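Local coordinates for tautomerase (Advenella mimigardefordensis DPN7, PDB 6VVW), which is a member of the tautomerase superfamily, small enzymes built from beta-alpha-beta units, and assembles here as a trimer, at residues 23-28 with 34-39. Numbering follows the deposited sequence.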
ATOM      1  N   ASN A  23     -15.255  14.979   2.610  1.00 22.01           N
ATOM      2  CA  ASN A  23     -14.572  16.083   1.970  1.00 22.45           C
ATOM      3  C   ASN A  23     -13.228  15.667   1.401  1.00 22.07           C
ATOM      4  O   ASN A  23     -12.591  16.456   0.711  1.00 22.86           O
ATOM      5  CB  ASN A  23     -14.402  17.225   2.965  1.00 24.09           C
ATOM      6  CG  ASN A  23     -15.556  17.314   3.943  1.00 21.15           C
ATOM      7  OD1 ASN A  23     -16.710  17.210   3.556  1.00 21.14           O
ATOM      8  ND2 ASN A  23     -15.245  17.503   5.214  1.00 20.78           N
ATOM      9  N   ALA A  24     -12.763  14.465   1.691  1.00 20.87           N
ATOM     10  CA  ALA A  24     -11.623  13.963   0.951  1.00 22.17           C
ATOM     11  C   ALA A  24     -12.043  13.649  -0.471  1.00 24.30           C
ATOM     12  O   ALA A  24     -11.352  14.008  -1.422  1.00 26.22           O
ATOM     13  CB  ALA A  24     -11.027  12.738   1.647  1.00 21.21           C
ATOM     14  N   THR A  25     -13.196  13.009  -0.634  1.00 22.86           N
ATOM     15  CA  THR A  25     -13.765  12.875  -1.965  1.00 21.98           C
ATOM     16  C   THR A  25     -14.031  14.242  -2.579  1.00 23.72           C
ATOM     17  O   THR A  25     -13.541  14.555  -3.672  1.00 26.58           O
ATOM     18  CB  THR A  25     -15.048  12.056  -1.892  1.00 21.02           C
ATOM     19  OG1 THR A  25     -14.759  10.774  -1.336  1.00 20.37           O
ATOM     20  CG2 THR A  25     -15.604  11.864  -3.260  1.00 22.56           C
ATOM     21  N   LYS A  26     -14.777  15.091  -1.870  1.00 22.75           N
ATOM     22  CA  LYS A  26     -15.136  16.391  -2.427  1.00 24.32           C
ATOM     23  C   LYS A  26     -13.906  17.226  -2.780  1.00 24.65           C
ATOM     24  O   LYS A  26     -13.953  18.051  -3.704  1.00 22.72           O
ATOM     25  CB  LYS A  26     -16.036  17.136  -1.441  1.00 25.53           C
ATOM     26  CG  LYS A  26     -16.817  18.289  -2.044  1.00 25.96           C
ATOM     27  CD  LYS A  26     -18.259  17.919  -2.397  1.00 27.59           C
ATOM     28  CE  LYS A  26     -19.089  19.203  -2.617  1.00 27.68           C
ATOM     29  NZ  LYS A  26     -20.552  18.978  -2.845  1.00 19.47           N
ATOM     30  N   VAL A  27     -12.795  17.015  -2.070  1.00 23.03           N
ATOM     31  CA  VAL A  27     -11.554  17.719  -2.360  1.00 21.63           C
ATOM     32  C   VAL A  27     -10.809  17.027  -3.489  1.00 26.28           C
ATOM     33  O   VAL A  27     -10.043  17.680  -4.219  1.00 27.36           O
ATOM     34  CB  VAL A  27     -10.679  17.827  -1.094  1.00 22.56           C
ATOM     35  CG1 VAL A  27      -9.204  17.915  -1.422  1.00 24.46           C
ATOM     36  CG2 VAL A  27     -11.058  19.035  -0.280  1.00 24.79           C
ATOM     37  N   ILE A  28     -11.049  15.729  -3.692  1.00 22.78           N
ATOM     38  CA  ILE A  28     -10.399  15.054  -4.803  1.00 22.55           C
ATOM     39  C   ILE A  28     -11.037  15.468  -6.124  1.00 24.68           C
ATOM     40  O   ILE A  28     -10.336  15.678  -7.119  1.00 27.92           O
ATOM     41  CB  ILE A  28     -10.403  13.538  -4.602  1.00 20.99           C
ATOM     42  CG1 ILE A  28      -9.421  13.192  -3.497  1.00 20.66           C
ATOM     43  CG2 ILE A  28      -9.914  12.885  -5.835  1.00 22.66           C
ATOM     44  CD1 ILE A  28      -9.169  11.754  -3.360  1.00 20.89           C
ATOM     45  N   ALA A  34     -11.066  13.646 -12.696  1.00 26.72           N
ATOM     46  CA  ALA A  34     -11.864  12.674 -11.966  1.00 29.83           C
ATOM     47  C   ALA A  34     -13.177  13.316 -11.542  1.00 27.26           C
ATOM     48  O   ALA A  34     -13.218  14.087 -10.577  1.00 27.27           O
ATOM     49  CB  ALA A  34     -11.096  12.127 -10.756  1.00 28.04           C
ATOM     50  N   ALA A  35     -14.245  13.042 -12.287  1.00 26.65           N
ATOM     51  CA  ALA A  35     -15.556  13.534 -11.892  1.00 27.62           C
ATOM     52  C   ALA A  35     -15.850  13.066 -10.476  1.00 29.75           C
ATOM     53  O   ALA A  35     -15.675  13.815  -9.504  1.00 27.16           O
ATOM     54  CB  ALA A  35     -16.638  13.035 -12.844  1.00 25.40           C
ATOM     55  N   LEU A  36     -16.288  11.817 -10.370  1.00 26.11           N
ATOM     56  CA  LEU A  36     -16.507  11.134  -9.104  1.00 25.26           C
ATOM     57  C   LEU A  36     -16.212   9.644  -9.266  1.00 20.07           C
ATOM     58  O   LEU A  36     -15.281   9.154  -8.627  1.00 21.52           O
ATOM     59  CB  LEU A  36     -17.926  11.393  -8.593  1.00 23.98           C
ATOM     60  CG  LEU A  36     -18.059  11.625  -7.093  1.00 19.72           C
ATOM     61  CD1 LEU A  36     -16.840  12.299  -6.573  1.00 20.05           C
ATOM     62  CD2 LEU A  36     -19.264  12.484  -6.822  1.00 23.28           C
ATOM     63  N   PRO A  37     -16.903   8.901 -10.174  1.00 21.09           N
ATOM     64  CA  PRO A  37     -16.801   7.431 -10.165  1.00 15.78           C
ATOM     65  C   PRO A  37     -15.391   6.878 -10.177  1.00 19.75           C
ATOM     66  O   PRO A  37     -15.185   5.683  -9.942  1.00 21.18           O
ATOM     67  CB  PRO A  37     -17.531   7.023 -11.447  1.00 19.68           C
ATOM     68  CG  PRO A  37     -18.421   8.155 -11.759  1.00 20.16           C
ATOM     69  CD  PRO A  37     -17.717   9.377 -11.306  1.00 20.61           C
ATOM     70  N   SER A  38     -14.420   7.744 -10.460  1.00 21.10           N
ATOM     71  CA  SER A  38     -13.022   7.348 -10.538  1.00 18.41           C
ATOM     72  C   SER A  38     -12.359   7.309  -9.174  1.00 19.65           C
ATOM     73  O   SER A  38     -11.431   6.523  -8.951  1.00 21.35           O
ATOM     74  CB  SER A  38     -12.280   8.330 -11.435  1.00 22.69           C
ATOM     75  OG  SER A  38     -12.748   9.648 -11.183  1.00 22.50           O
ATOM     76  N   ILE A  39     -12.795   8.121  -8.285  1.00 20.25           N
ATOM     77  CA  ILE A  39     -12.151   8.249  -6.994  1.00 19.84           C
ATOM     78  C   ILE A  39     -12.725   7.216  -6.055  1.00 20.71           C
ATOM     79  O   ILE A  39     -13.913   6.894  -6.110  1.00 23.58           O
ATOM     80  CB  ILE A  39     -12.353   9.660  -6.432  1.00 20.10           C
ATOM     81  CG1 ILE A  39     -12.103  10.696  -7.534  1.00 21.76           C
ATOM     82  CG2 ILE A  39     -11.472   9.849  -5.213  1.00 23.16           C
ATOM     83  CD1 ILE A  39     -12.923  11.965  -7.407  1.00 22.67           C
TER
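Ile28 and Ile39 pack their branches together where helix 16-30 meets the loop that follows it. The two side chains run past one another in opposite directions; CG2 of Ile28 lies 3.5 Å from CG2 of Ile39 and equally close to its CD1. Ile28 CD1 also approaches Ile39 CG2, at 3.5 Å; CG2 of Ile39 thus rests against both methyls of Ile28, and the CG2-CG2 pair is tight. One turn earlier, Thr25 adds a smaller contact, its CG2 meeting CD1 of Leu36 at 3.6 Å with the side chains crossing at about a right angle. This methyl lies anti to the Thr25 backbone N, while OG1, at chi1 -58°, turns back to bond Leu21 O within the helix. No hydrogen bond links the segments. A type I turn from Leu36 to Ile39, closed by Ile39 N to Leu36 O (2.7 Å), brings both loop residues to the helix. Beyond them, Pro2 touches Ile28 and Ile39, and Gly55 of a neighbouring subunit packs on Leu36. Here the helix-to-strand connection of a beta-alpha-beta unit folds back on its own helix before entering strand 40-43, parallel to strand 3-8, in the tautomerase fold.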